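Putative uncharacterized protein TTHA0988 (Thermus thermophilus, PDB 3OEP) is of unknown function but is a KipI-KipA homologue with cyclophilin-like domains, formerly mistaken for an allophanate hydrolase. Local coordinates at residues 231-239 / 342-353; 416-426 / 452-460. All coordinates share one frame; numbering follows the deposited sequence.

Interaction 1 is the more deeply buried of the two, whereas interaction 2 runs from a packed sheet face to exposed residues such as Arg452. Interaction 1 ties the end of the edge strand 233-235 to a long loop, and its chemistry rests on a carboxylate that takes hydroxyls and backbone N-H groups and a guanidinium that takes carbonyl oxygens, in a chain without regular structure. Interaction 2 joins two neighbouring strands of another sheet, so backbone pairing dominates and salt bridges sit towards either end. The two meet where Leu233 CD1 packs on Arg420 CD at 3.5 Å, though their centres lie about 20 Å apart.

Interaction 1. Residues 231-239 / 342-353; sequences MDLVVDGGR and VRPFLGSASPDL
Asp236 and Arg239, just beyond the edge strand 233-235, pin down the irregular loop 342-353, whose own folding includes a type I' beta turn from Phe345 to Ser348 and an ST turn at Ser348. Asp236 supplies the anionic anchor. Asp236 OD1 accepts from two hydroxyls, offering its syn lone pair to Ser348 OG at 2.8 Å, whereas Ser350 OG comes from above the carboxylate plane. A third bond to OD1, from Gly238 N, closes an Asx turn, and Ala349 N donates almost straight to Asp236 OD2 (2.8 Å, 167°). The carboxylate is thus held through both oxygens, which should restrict its rotation.

Arg239 is the cationic anchor and bonds to backbone carbonyls. CG stands anti to the backbone N (chi1 -176°) and the chain bends at chi3, which brings the guanidinium to the carbonyl oxygens of Phe345 and Ser350. Arg239 NE and NH2 converge side-on on Phe345 O, with NE at 2.8 Å, while NH1 and NH2 close end-on around Ser350 O. Ser348 CB covers one guanidinium face and Phe345 CD2 lies over the opposite one. A lysine in its place would probably cost Phe345 O or Ser350 O its two-nitrogen grip, since one ammonium could hardly reproduce both.

Apolar contacts border the polar network. Val234 CG1 and Val342 CG2 meet tip to tip at 3.6 Å, Pro351 packs against Leu233 and Val235, and Met231 SD slides past Leu353 CD1.

Two waters complete the junction. One donates to both Val234 O and Ala349 O. The other accepts from Arg239 NH1 (2.9 Å) and donates to Asp352 OD2 (2.7 Å), the oxygen that also receives Ala248 N.

Interaction 2. Residues 416-426 / 452-460; sequences ARADRVGVELL and RPLVLLADK
Val423 and Val455 form the hydrogen-bonded pair at the middle of two antiparallel strands, with Val423 N to Val455 O at 2.9 Å and Val455 N to Val423 O at 2.8 Å. Leu425 N to Pro453 O and Leu457 N to Val421 O extend the pairing in both directions. At the non-hydrogen-bonded pair with Leu456, Gly422 brings its CA within 3.0 Å of Val455 O; a CB there would collide with that oxygen. On the face bearing Val423 and Val455, Val423 CG2 packs on Leu457 CD1 at 3.7 Å, while Leu425 CD1 reaches Val455 CG2.

Salt bridges lie towards the two ends. The Arg420 chain bends at chi3 (51°), turning its guanidinium side-on to Asp459, with Arg420 NE to Asp459 OD1 at 2.9 Å and NH2 to OD2 at 3.0 Å; the two planes are 70° apart and both donors approach from above the carboxylate plane. At the other end Arg452 NH1 meets Glu424 OE2 at 2.7 Å with the groups perpendicular, and Leu426 CD2 lies over one face of this guanidinium.

Asp419 sets the turn behind these contacts: its OD1 accepts from Val421 N, an Asx turn, and from Gly422 N, an Asx motif. Arg420 is further positioned by Glu275, through a salt bridge to NH1, and by Gly251 O, which accepts from NH2. Leu480 of helix 477-480 packs against Val423, Val455 and Leu457. Strand 422-426 thus lies between 413-418 and 454-456, in a seven-stranded sheet whose first and last strands also pair, as expected of the cyclophilin-like fold of this carboxyltransferase-domain family.

Interaction 1. Residues 231-239 / 342-353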
ATOM      1  N   MET A 231     -11.930  -3.803 -11.041  1.00 20.45           N
ATOM      2  CA  MET A 231     -11.567  -3.540  -9.647  1.00 20.90           C
ATOM      3  C   MET A 231     -12.100  -2.179  -9.206  1.00 18.92           C
ATOM      4  O   MET A 231     -11.378  -1.174  -9.187  1.00 21.27           O
ATOM      5  CB  MET A 231     -10.046  -3.634  -9.439  1.00 23.86           C
ATOM      6  CG  MET A 231      -9.659  -3.857  -7.973  1.00 26.09           C
ATOM      7  SD  MET A 231      -7.882  -3.819  -7.656  1.00 36.63           S
ATOM      8  CE  MET A 231      -7.317  -5.154  -8.712  1.00 37.37           C
ATOM      9  N   ASP A 232     -13.384  -2.158  -8.855  1.00 15.45           N
ATOM     10  CA  ASP A 232     -14.049  -0.933  -8.418  1.00 15.89           C
ATOM     11  C   ASP A 232     -13.831  -0.793  -6.922  1.00 14.85           C
ATOM     12  O   ASP A 232     -14.141  -1.715  -6.166  1.00 15.33           O
ATOM     13  CB  ASP A 232     -15.558  -0.987  -8.694  1.00 15.95           C
ATOM     14  CG  ASP A 232     -15.896  -1.573 -10.046  1.00 20.90           C
ATOM     15  OD1 ASP A 232     -16.715  -2.521 -10.077  1.00 26.12           O
ATOM     16  OD2 ASP A 232     -15.363  -1.098 -11.076  1.00 22.59           O
ATOM     17  N   LEU A 233     -13.301   0.351  -6.498  1.00 13.94           N
ATOM     18  CA  LEU A 233     -12.963   0.580  -5.102  1.00 14.15           C
ATOM     19  C   LEU A 233     -13.613   1.863  -4.617  1.00 14.97           C
ATOM     20  O   LEU A 233     -13.571   2.872  -5.313  1.00 16.23           O
ATOM     21  CB  LEU A 233     -11.450   0.713  -4.940  1.00 13.52           C
ATOM     22  CG  LEU A 233     -10.574  -0.464  -5.365  1.00 13.76           C
ATOM     23  CD1 LEU A 233      -9.091  -0.093  -5.241  1.00 17.28           C
ATOM     24  CD2 LEU A 233     -10.891  -1.689  -4.520  1.00 16.59           C
ATOM     25  N   VAL A 234     -14.191   1.827  -3.421  1.00 12.66           N
ATOM     26  CA  VAL A 234     -14.592   3.054  -2.744  1.00 12.24           C
ATOM     27  C   VAL A 234     -13.370   3.589  -2.006  1.00 13.38           C
ATOM     28  O   VAL A 234     -12.877   2.939  -1.086  1.00 15.28           O
ATOM     29  CB  VAL A 234     -15.732   2.809  -1.746  1.00 13.56           C
ATOM     30  CG1 VAL A 234     -16.062   4.089  -0.988  1.00 15.40           C
ATOM     31  CG2 VAL A 234     -16.969   2.293  -2.484  1.00 17.33           C
ATOM     32  N   VAL A 235     -12.880   4.755  -2.416  1.00 13.35           N
ATOM     33  CA  VAL A 235     -11.697   5.360  -1.794  1.00 14.31           C
ATOM     34  C   VAL A 235     -11.983   6.744  -1.223  1.00 15.24           C
ATOM     35  O   VAL A 235     -12.811   7.482  -1.758  1.00 17.08           O
ATOM     36  CB  VAL A 235     -10.524   5.469  -2.792  1.00 13.74           C
ATOM     37  CG1 VAL A 235     -10.083   4.084  -3.261  1.00 17.87           C
ATOM     38  CG2 VAL A 235     -10.893   6.356  -3.987  1.00 16.09           C
ATOM     39  N   ASP A 236     -11.302   7.084  -0.125  1.00 15.21           N
ATOM     40  CA  ASP A 236     -11.265   8.466   0.377  1.00 15.31           C
ATOM     41  C   ASP A 236      -9.862   9.044   0.139  1.00 16.85           C
ATOM     42  O   ASP A 236      -9.154   8.566  -0.750  1.00 17.63           O
ATOM     43  CB  ASP A 236     -11.743   8.563   1.843  1.00 15.50           C
ATOM     44  CG  ASP A 236     -10.815   7.881   2.849  1.00 18.29           C
ATOM     45  OD1 ASP A 236      -9.691   7.434   2.507  1.00 17.58           O
ATOM     46  OD2 ASP A 236     -11.238   7.808   4.024  1.00 21.70           O
ATOM     47  N   GLY A 237      -9.455  10.061   0.896  1.00 16.59           N
ATOM     48  CA  GLY A 237      -8.151  10.692   0.675  1.00 17.51           C
ATOM     49  C   GLY A 237      -6.942   9.793   0.894  1.00 17.67           C
ATOM     50  O   GLY A 237      -5.858  10.069   0.368  1.00 19.30           O
ATOM     51  N   GLY A 238      -7.129   8.722   1.659  1.00 16.76           N
ATOM     52  CA  GLY A 238      -6.053   7.778   1.970  1.00 15.53           C
ATOM     53  C   GLY A 238      -5.986   7.480   3.452  1.00 15.03           C
ATOM     54  O   GLY A 238      -6.670   8.124   4.262  1.00 15.81           O
ATOM     55  N   ARG A 239      -5.180   6.480   3.799  1.00 14.70           N
ATOM     56  CA  ARG A 239      -4.950   6.112   5.182  1.00 15.19           C
ATOM     57  C   ARG A 239      -3.574   6.626   5.565  1.00 13.99           C
ATOM     58  O   ARG A 239      -2.580   6.285   4.923  1.00 15.02           O
ATOM     59  CB  ARG A 239      -5.021   4.595   5.372  1.00 14.48           C
ATOM     60  CG  ARG A 239      -4.875   4.161   6.821  1.00 14.30           C
ATOM     61  CD  ARG A 239      -5.295   2.707   7.052  1.00 15.70           C
ATOM     62  NE  ARG A 239      -6.747   2.529   6.908  1.00 15.45           N
ATOM     63  CZ  ARG A 239      -7.383   2.035   5.840  1.00 16.73           C
ATOM     64  NH1 ARG A 239      -6.736   1.614   4.755  1.00 14.86           N
ATOM     65  NH2 ARG A 239      -8.706   1.959   5.867  1.00 14.01           N
ATOM     66  N   VAL A 342     -19.367   5.002   4.398  1.00 15.80           N
ATOM     67  CA  VAL A 342     -18.349   3.957   4.566  1.00 17.20           C
ATOM     68  C   VAL A 342     -17.825   4.020   5.985  1.00 18.87           C
ATOM     69  O   VAL A 342     -17.572   5.114   6.501  1.00 22.63           O
ATOM     70  CB  VAL A 342     -17.116   4.163   3.651  1.00 19.16           C
ATOM     71  CG1 VAL A 342     -16.275   2.885   3.612  1.00 21.03           C
ATOM     72  CG2 VAL A 342     -17.513   4.573   2.258  1.00 22.70           C
ATOM     73  N   ARG A 343     -17.642   2.862   6.608  1.00 18.22           N
ATOM     74  CA  ARG A 343     -17.071   2.800   7.947  1.00 20.86           C
ATOM     75  C   ARG A 343     -15.559   2.943   7.850  1.00 21.48           C
ATOM     76  O   ARG A 343     -14.936   2.332   6.987  1.00 22.52           O
ATOM     77  CB  ARG A 343     -17.399   1.475   8.627  1.00 22.92           C
ATOM     78  CG  ARG A 343     -18.833   1.327   9.081  1.00 26.95           C
ATOM     79  CD  ARG A 343     -18.960   0.121  10.002  1.00 31.73           C
ATOM     80  NE  ARG A 343     -18.738  -1.136   9.283  1.00 32.54           N
ATOM     81  CZ  ARG A 343     -19.692  -1.904   8.753  1.00 33.98           C
ATOM     82  NH1 ARG A 343     -20.977  -1.570   8.847  1.00 34.05           N
ATOM     83  NH2 ARG A 343     -19.357  -3.029   8.126  1.00 32.49           N
ATOM     84  N   PRO A 344     -14.960   3.758   8.719  1.00 20.99           N
ATOM     85  CA  PRO A 344     -13.501   3.872   8.676  1.00 21.14           C
ATOM     86  C   PRO A 344     -12.788   2.743   9.417  1.00 20.91           C
ATOM     87  O   PRO A 344     -13.352   2.127  10.323  1.00 19.74           O
ATOM     88  CB  PRO A 344     -13.243   5.193   9.396  1.00 22.78           C
ATOM     89  CG  PRO A 344     -14.344   5.255  10.415  1.00 23.54           C
ATOM     90  CD  PRO A 344     -15.553   4.684   9.702  1.00 23.51           C
ATOM     91  N   PHE A 345     -11.548   2.490   9.017  1.00 19.83           N
ATOM     92  CA  PHE A 345     -10.631   1.635   9.761  1.00 19.40           C
ATOM     93  C   PHE A 345      -9.329   2.414   9.915  1.00 18.30           C
ATOM     94  O   PHE A 345      -8.710   2.801   8.926  1.00 16.92           O
ATOM     95  CB  PHE A 345     -10.386   0.321   9.027  1.00 18.64           C
ATOM     96  CG  PHE A 345      -9.356  -0.562   9.685  1.00 20.32           C
ATOM     97  CD1 PHE A 345      -9.700  -1.368  10.756  1.00 26.70           C
ATOM     98  CD2 PHE A 345      -8.042  -0.572   9.234  1.00 22.35           C
ATOM     99  CE1 PHE A 345      -8.750  -2.187  11.364  1.00 28.04           C
ATOM    100  CE2 PHE A 345      -7.090  -1.383   9.829  1.00 25.32           C
ATOM    101  CZ  PHE A 345      -7.443  -2.189  10.900  1.00 28.86           C
ATOM    102  N   LEU A 346      -8.941   2.657  11.166  1.00 20.42           N
ATOM    103  CA  LEU A 346      -7.771   3.464  11.506  1.00 22.78           C
ATOM    104  C   LEU A 346      -7.709   4.780  10.723  1.00 23.41           C
ATOM    105  O   LEU A 346      -6.697   5.106  10.102  1.00 23.71           O
ATOM    106  CB  LEU A 346      -6.484   2.641  11.359  1.00 22.96           C
ATOM    107  CG  LEU A 346      -6.399   1.408  12.270  1.00 25.65           C
ATOM    108  CD1 LEU A 346      -5.121   0.618  12.010  1.00 28.58           C
ATOM    109  CD2 LEU A 346      -6.482   1.788  13.749  1.00 26.56           C
ATOM    110  N   GLY A 347      -8.817   5.516  10.760  1.00 22.89           N
ATOM    111  CA  GLY A 347      -8.884   6.877  10.231  1.00 23.74           C
ATOM    112  C   GLY A 347      -9.308   7.025   8.780  1.00 23.77           C
ATOM    113  O   GLY A 347      -9.495   8.150   8.304  1.00 25.03           O
ATOM    114  N   SER A 348      -9.479   5.911   8.070  1.00 19.84           N
ATOM    115  CA  SER A 348      -9.760   5.970   6.640  1.00 18.33           C
ATOM    116  C   SER A 348     -10.750   4.909   6.180  1.00 17.63           C
ATOM    117  O   SER A 348     -10.772   3.792   6.698  1.00 16.37           O
ATOM    118  CB  SER A 348      -8.454   5.832   5.861  1.00 17.38           C
ATOM    119  OG  SER A 348      -8.671   5.716   4.467  1.00 16.88           O
ATOM    120  N   ALA A 349     -11.549   5.278   5.182  1.00 18.01           N
ATOM    121  CA  ALA A 349     -12.462   4.360   4.514  1.00 19.46           C
ATOM    122  C   ALA A 349     -11.824   3.684   3.298  1.00 18.51           C
ATOM    123  O   ALA A 349     -12.486   2.896   2.607  1.00 17.15           O
ATOM    124  CB  ALA A 349     -13.725   5.108   4.082  1.00 21.06           C
ATOM    125  N   SER A 350     -10.559   3.997   3.009  1.00 16.94           N
ATOM    126  CA  SER A 350      -9.897   3.433   1.832  1.00 15.60           C
ATOM    127  C   SER A 350      -9.503   1.976   2.065  1.00 16.97           C
ATOM    128  O   SER A 350      -9.120   1.590   3.173  1.00 16.97           O
ATOM    129  CB  SER A 350      -8.654   4.239   1.433  1.00 15.81           C
ATOM    130  OG  SER A 350      -9.002   5.483   0.841  1.00 15.99           O
ATOM    131  N   PRO A 351      -9.582   1.160   1.013  1.00 16.98           N
ATOM    132  CA  PRO A 351      -9.233  -0.247   1.168  1.00 18.19           C
ATOM    133  C   PRO A 351      -7.727  -0.476   1.271  1.00 18.45           C
ATOM    134  O   PRO A 351      -6.935   0.281   0.708  1.00 18.73           O
ATOM    135  CB  PRO A 351      -9.769  -0.881  -0.113  1.00 20.07           C
ATOM    136  CG  PRO A 351      -9.780   0.208  -1.104  1.00 23.19           C
ATOM    137  CD  PRO A 351     -10.079   1.462  -0.341  1.00 18.82           C
ATOM    138  N   ASP A 352      -7.345  -1.508   2.011  1.00 18.50           N
ATOM    139  CA  ASP A 352      -5.980  -2.016   1.956  1.00 18.12           C
ATOM    140  C   ASP A 352      -6.121  -3.470   1.573  1.00 18.26           C
ATOM    141  O   ASP A 352      -6.268  -4.332   2.442  1.00 17.99           O
ATOM    142  CB  ASP A 352      -5.261  -1.884   3.295  1.00 19.21           C
ATOM    143  CG  ASP A 352      -3.770  -2.168   3.181  1.00 19.83           C
ATOM    144  OD1 ASP A 352      -3.383  -3.109   2.449  1.00 21.18           O
ATOM    145  OD2 ASP A 352      -2.981  -1.437   3.805  1.00 19.96           O
ATOM    146  N   LEU A 353      -6.104  -3.738   0.270  1.00 18.80           N
ATOM    147  CA  LEU A 353      -6.424  -5.070  -0.229  1.00 17.94           C
ATOM    148  C   LEU A 353      -5.386  -6.101   0.222  1.00 19.36           C
ATOM    149  O   LEU A 353      -5.735  -7.244   0.511  1.00 19.11           O
ATOM    150  CB  LEU A 353      -6.580  -5.068  -1.757  1.00 18.03           C
ATOM    151  CG  LEU A 353      -7.650  -4.149  -2.347  1.00 19.99           C
ATOM    152  CD1 LEU A 353      -7.706  -4.328  -3.865  1.00 25.54           C
ATOM    153  CD2 LEU A 353      -9.010  -4.413  -1.720  1.00 20.18           C
TER
HETATM  154  O   HOH W   1     -13.551   1.134   0.839  1.00 22.69           O
HETATM  155  O   HOH W   2      -3.973   1.008   4.374  1.00 15.47           O

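Interaction 2. Residues 416-426 / 452-460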
ATOM      1  N   ALA A 416       5.149  -2.089 -18.940  1.00 14.34           N
ATOM      2  CA  ALA A 416       4.846  -3.510 -19.128  1.00 17.69           C
ATOM      3  C   ALA A 416       3.537  -3.877 -18.440  1.00 19.15           C
ATOM      4  O   ALA A 416       2.701  -4.589 -19.002  1.00 18.98           O
ATOM      5  CB  ALA A 416       5.978  -4.366 -18.588  1.00 18.15           C
ATOM      6  N   ARG A 417       3.382  -3.389 -17.211  1.00 18.15           N
ATOM      7  CA  ARG A 417       2.210  -3.641 -16.384  1.00 19.69           C
ATOM      8  C   ARG A 417       2.025  -2.460 -15.443  1.00 18.37           C
ATOM      9  O   ARG A 417       3.003  -1.830 -15.033  1.00 18.06           O
ATOM     10  CB  ARG A 417       2.396  -4.930 -15.578  1.00 22.28           C
ATOM     11  N   ALA A 418       0.773  -2.150 -15.117  1.00 17.62           N
ATOM     12  CA  ALA A 418       0.463  -1.015 -14.252  1.00 17.09           C
ATOM     13  C   ALA A 418      -0.747  -1.323 -13.393  1.00 18.35           C
ATOM     14  O   ALA A 418      -1.794  -1.720 -13.909  1.00 19.69           O
ATOM     15  CB  ALA A 418       0.198   0.230 -15.075  1.00 17.68           C
ATOM     16  N   ASP A 419      -0.610  -1.118 -12.088  1.00 16.29           N
ATOM     17  CA  ASP A 419      -1.751  -1.219 -11.189  1.00 16.48           C
ATOM     18  C   ASP A 419      -1.563  -0.249 -10.026  1.00 13.46           C
ATOM     19  O   ASP A 419      -0.740   0.666 -10.117  1.00 12.49           O
ATOM     20  CB  ASP A 419      -1.973  -2.676 -10.756  1.00 18.43           C
ATOM     21  CG  ASP A 419      -0.806  -3.267  -9.985  1.00 22.91           C
ATOM     22  OD1 ASP A 419       0.068  -2.527  -9.484  1.00 18.98           O
ATOM     23  OD2 ASP A 419      -0.781  -4.511  -9.863  1.00 26.95           O
ATOM     24  N   ARG A 420      -2.332  -0.415  -8.960  1.00 12.55           N
ATOM     25  CA  ARG A 420      -2.250   0.513  -7.824  1.00 12.90           C
ATOM     26  C   ARG A 420      -0.980   0.326  -6.996  1.00 12.01           C
ATOM     27  O   ARG A 420      -0.603   1.219  -6.240  1.00 12.84           O
ATOM     28  CB  ARG A 420      -3.475   0.381  -6.926  1.00 12.42           C
ATOM     29  CG  ARG A 420      -4.776   0.834  -7.581  1.00 13.18           C
ATOM     30  CD  ARG A 420      -5.984   0.533  -6.703  1.00 13.90           C
ATOM     31  NE  ARG A 420      -5.785   1.042  -5.347  1.00 14.60           N
ATOM     32  CZ  ARG A 420      -6.031   2.290  -4.945  1.00 16.50           C
ATOM     33  NH1 ARG A 420      -6.539   3.203  -5.770  1.00 17.93           N
ATOM     34  NH2 ARG A 420      -5.779   2.625  -3.689  1.00 15.24           N
ATOM     35  N   VAL A 421      -0.342  -0.835  -7.113  1.00 13.30           N
ATOM     36  CA  VAL A 421       0.900  -1.096  -6.387  1.00 12.62           C
ATOM     37  C   VAL A 421       2.068  -0.384  -7.070  1.00 13.64           C
ATOM     38  O   VAL A 421       2.907   0.239  -6.415  1.00 13.36           O
ATOM     39  CB  VAL A 421       1.185  -2.611  -6.270  1.00 13.34           C
ATOM     40  CG1 VAL A 421       2.553  -2.856  -5.649  1.00 14.13           C
ATOM     41  CG2 VAL A 421       0.095  -3.301  -5.455  1.00 13.13           C
ATOM     42  N   GLY A 422       2.126  -0.476  -8.394  1.00 14.78           N
ATOM     43  CA  GLY A 422       3.150   0.229  -9.136  1.00 14.05           C
ATOM     44  C   GLY A 422       3.112   0.013 -10.630  1.00 14.34           C
ATOM     45  O   GLY A 422       2.235  -0.673 -11.155  1.00 14.50           O
ATOM     46  N   VAL A 423       4.094   0.600 -11.308  1.00 13.10           N
ATOM     47  CA  VAL A 423       4.196   0.550 -12.758  1.00 13.14           C
ATOM     48  C   VAL A 423       5.529  -0.088 -13.104  1.00 13.79           C
ATOM     49  O   VAL A 423       6.587   0.450 -12.750  1.00 14.76           O
ATOM     50  CB  VAL A 423       4.105   1.969 -13.367  1.00 13.64           C
ATOM     51  CG1 VAL A 423       4.158   1.919 -14.892  1.00 14.12           C
ATOM     52  CG2 VAL A 423       2.817   2.653 -12.908  1.00 14.12           C
ATOM     53  N   GLU A 424       5.466  -1.241 -13.762  1.00 14.71           N
ATOM     54  CA  GLU A 424       6.642  -2.012 -14.162  1.00 17.16           C
ATOM     55  C   GLU A 424       7.128  -1.574 -15.543  1.00 16.53           C
ATOM     56  O   GLU A 424       6.333  -1.434 -16.468  1.00 17.34           O
ATOM     57  CB  GLU A 424       6.290  -3.498 -14.187  1.00 20.21           C
ATOM     58  CG  GLU A 424       7.473  -4.421 -14.341  1.00 22.94           C
ATOM     59  CD  GLU A 424       7.057  -5.875 -14.336  1.00 28.86           C
ATOM     60  OE1 GLU A 424       7.177  -6.519 -13.273  1.00 34.15           O
ATOM     61  OE2 GLU A 424       6.596  -6.366 -15.387  1.00 31.81           O
ATOM     62  N   LEU A 425       8.437  -1.371 -15.679  1.00 16.83           N
ATOM     63  CA  LEU A 425       8.999  -0.767 -16.884  1.00 18.08           C
ATOM     64  C   LEU A 425       9.927  -1.682 -17.680  1.00 18.10           C
ATOM     65  O   LEU A 425      10.703  -2.457 -17.112  1.00 19.29           O
ATOM     66  CB  LEU A 425       9.767   0.496 -16.512  1.00 16.98           C
ATOM     67  CG  LEU A 425       8.973   1.604 -15.820  1.00 18.74           C
ATOM     68  CD1 LEU A 425       9.881   2.790 -15.542  1.00 20.90           C
ATOM     69  CD2 LEU A 425       7.777   2.016 -16.662  1.00 19.91           C
ATOM     70  N   LEU A 426       9.830  -1.559 -19.003  1.00 17.35           N
ATOM     71  CA  LEU A 426      10.748  -2.182 -19.946  1.00 19.04           C
ATOM     72  C   LEU A 426      11.569  -1.087 -20.610  1.00 19.60           C
ATOM     73  O   LEU A 426      11.030  -0.065 -21.032  1.00 20.53           O
ATOM     74  CB  LEU A 426       9.969  -2.951 -21.013  1.00 20.14           C
ATOM     75  CG  LEU A 426       9.254  -4.207 -20.532  1.00 23.83           C
ATOM     76  CD1 LEU A 426       8.319  -4.727 -21.620  1.00 26.31           C
ATOM     77  CD2 LEU A 426      10.261  -5.267 -20.143  1.00 30.12           C
ATOM     78  N   ARG A 452      13.052  -5.865 -13.624  1.00 30.23           N
ATOM     79  CA  ARG A 452      12.529  -4.637 -14.200  1.00 28.02           C
ATOM     80  C   ARG A 452      12.363  -3.557 -13.130  1.00 26.44           C
ATOM     81  O   ARG A 452      11.960  -3.857 -12.003  1.00 26.52           O
ATOM     82  CB  ARG A 452      11.179  -4.913 -14.856  1.00 28.73           C
ATOM     83  CG  ARG A 452      11.238  -5.918 -16.000  1.00 28.62           C
ATOM     84  CD  ARG A 452       9.851  -6.347 -16.411  1.00 29.82           C
ATOM     85  NE  ARG A 452       9.873  -7.330 -17.492  1.00 32.22           N
ATOM     86  CZ  ARG A 452       8.787  -7.836 -18.071  1.00 36.03           C
ATOM     87  NH1 ARG A 452       7.572  -7.459 -17.684  1.00 36.68           N
ATOM     88  NH2 ARG A 452       8.916  -8.725 -19.051  1.00 38.72           N
ATOM     89  N   PRO A 453      12.658  -2.294 -13.482  1.00 22.67           N
ATOM     90  CA  PRO A 453      12.313  -1.206 -12.570  1.00 20.83           C
ATOM     91  C   PRO A 453      10.807  -1.141 -12.309  1.00 18.46           C
ATOM     92  O   PRO A 453      10.017  -1.417 -13.211  1.00 18.08           O
ATOM     93  CB  PRO A 453      12.779   0.045 -13.314  1.00 20.92           C
ATOM     94  CG  PRO A 453      13.805  -0.433 -14.275  1.00 22.56           C
ATOM     95  CD  PRO A 453      13.369  -1.804 -14.676  1.00 22.95           C
ATOM     96  N   LEU A 454      10.432  -0.790 -11.083  1.00 17.15           N
ATOM     97  CA  LEU A 454       9.033  -0.663 -10.679  1.00 14.78           C
ATOM     98  C   LEU A 454       8.858   0.686  -9.987  1.00 14.86           C
ATOM     99  O   LEU A 454       9.523   0.956  -8.980  1.00 14.90           O
ATOM    100  CB  LEU A 454       8.656  -1.785  -9.708  1.00 15.27           C
ATOM    101  CG  LEU A 454       7.237  -1.778  -9.134  1.00 18.47           C
ATOM    102  CD1 LEU A 454       6.220  -2.163 -10.203  1.00 17.45           C
ATOM    103  CD2 LEU A 454       7.137  -2.723  -7.942  1.00 19.15           C
ATOM    104  N   VAL A 455       7.977   1.535 -10.516  1.00 13.34           N
ATOM    105  CA  VAL A 455       7.670   2.804  -9.864  1.00 12.83           C
ATOM    106  C   VAL A 455       6.554   2.535  -8.848  1.00 12.83           C
ATOM    107  O   VAL A 455       5.483   2.060  -9.218  1.00 12.92           O
ATOM    108  CB  VAL A 455       7.216   3.891 -10.848  1.00 13.67           C
ATOM    109  CG1 VAL A 455       7.073   5.224 -10.120  1.00 14.69           C
ATOM    110  CG2 VAL A 455       8.195   4.014 -12.011  1.00 14.80           C
ATOM    111  N   LEU A 456       6.820   2.832  -7.582  1.00 12.75           N
ATOM    112  CA  LEU A 456       5.926   2.484  -6.480  1.00 12.77           C
ATOM    113  C   LEU A 456       4.828   3.526  -6.304  1.00 12.60           C
ATOM    114  O   LEU A 456       5.114   4.718  -6.231  1.00 13.16           O
ATOM    115  CB  LEU A 456       6.724   2.372  -5.180  1.00 12.99           C
ATOM    116  CG  LEU A 456       7.891   1.380  -5.239  1.00 16.38           C
ATOM    117  CD1 LEU A 456       8.723   1.452  -3.970  1.00 13.62           C
ATOM    118  CD2 LEU A 456       7.391  -0.028  -5.471  1.00 16.98           C
ATOM    119  N   LEU A 457       3.582   3.065  -6.229  1.00 12.01           N
ATOM    120  CA  LEU A 457       2.421   3.956  -6.120  1.00 11.68           C
ATOM    121  C   LEU A 457       1.656   3.697  -4.809  1.00 12.06           C
ATOM    122  O   LEU A 457       2.174   3.035  -3.903  1.00 12.12           O
ATOM    123  CB  LEU A 457       1.526   3.814  -7.365  1.00 12.93           C
ATOM    124  CG  LEU A 457       2.169   4.085  -8.732  1.00 13.47           C
ATOM    125  CD1 LEU A 457       1.155   3.847  -9.856  1.00 14.73           C
ATOM    126  CD2 LEU A 457       2.743   5.495  -8.825  1.00 12.47           C
ATOM    127  N   ALA A 458       0.437   4.231  -4.702  1.00 12.92           N
ATOM    128  CA  ALA A 458      -0.296   4.292  -3.433  1.00 13.24           C
ATOM    129  C   ALA A 458      -0.493   2.975  -2.682  1.00 13.71           C
ATOM    130  O   ALA A 458      -0.562   2.989  -1.458  1.00 15.04           O
ATOM    131  CB  ALA A 458      -1.654   4.974  -3.637  1.00 16.20           C
ATOM    132  N   ASP A 459      -0.587   1.850  -3.390  1.00 12.57           N
ATOM    133  CA  ASP A 459      -0.806   0.558  -2.724  1.00 14.50           C
ATOM    134  C   ASP A 459       0.492  -0.230  -2.547  1.00 12.60           C
ATOM    135  O   ASP A 459       0.460  -1.420  -2.240  1.00 13.37           O
ATOM    136  CB  ASP A 459      -1.845  -0.299  -3.475  1.00 13.07           C
ATOM    137  CG  ASP A 459      -3.291   0.092  -3.151  1.00 18.99           C
ATOM    138  OD1 ASP A 459      -4.216  -0.623  -3.602  1.00 18.68           O
ATOM    139  OD2 ASP A 459      -3.512   1.100  -2.451  1.00 18.37           O
ATOM    140  N   LYS A 460       1.628   0.437  -2.739  1.00 13.24           N
ATOM    141  CA  LYS A 460       2.932  -0.164  -2.480  1.00 12.95           C
ATOM    142  C   LYS A 460       3.001  -0.715  -1.056  1.00 13.84           C
ATOM    143  O   LYS A 460       2.370  -0.180  -0.140  1.00 13.71           O
ATOM    144  CB  LYS A 460       4.039   0.873  -2.661  1.00 12.91           C
ATOM    145  CG  LYS A 460       4.034   1.959  -1.586  1.00 14.07           C
ATOM    146  CD  LYS A 460       4.977   3.100  -1.922  1.00 14.64           C
ATOM    147  CE  LYS A 460       4.862   4.227  -0.910  1.00 16.68           C
ATOM    148  NZ  LYS A 460       4.889   3.774   0.519  1.00 17.57           N
TER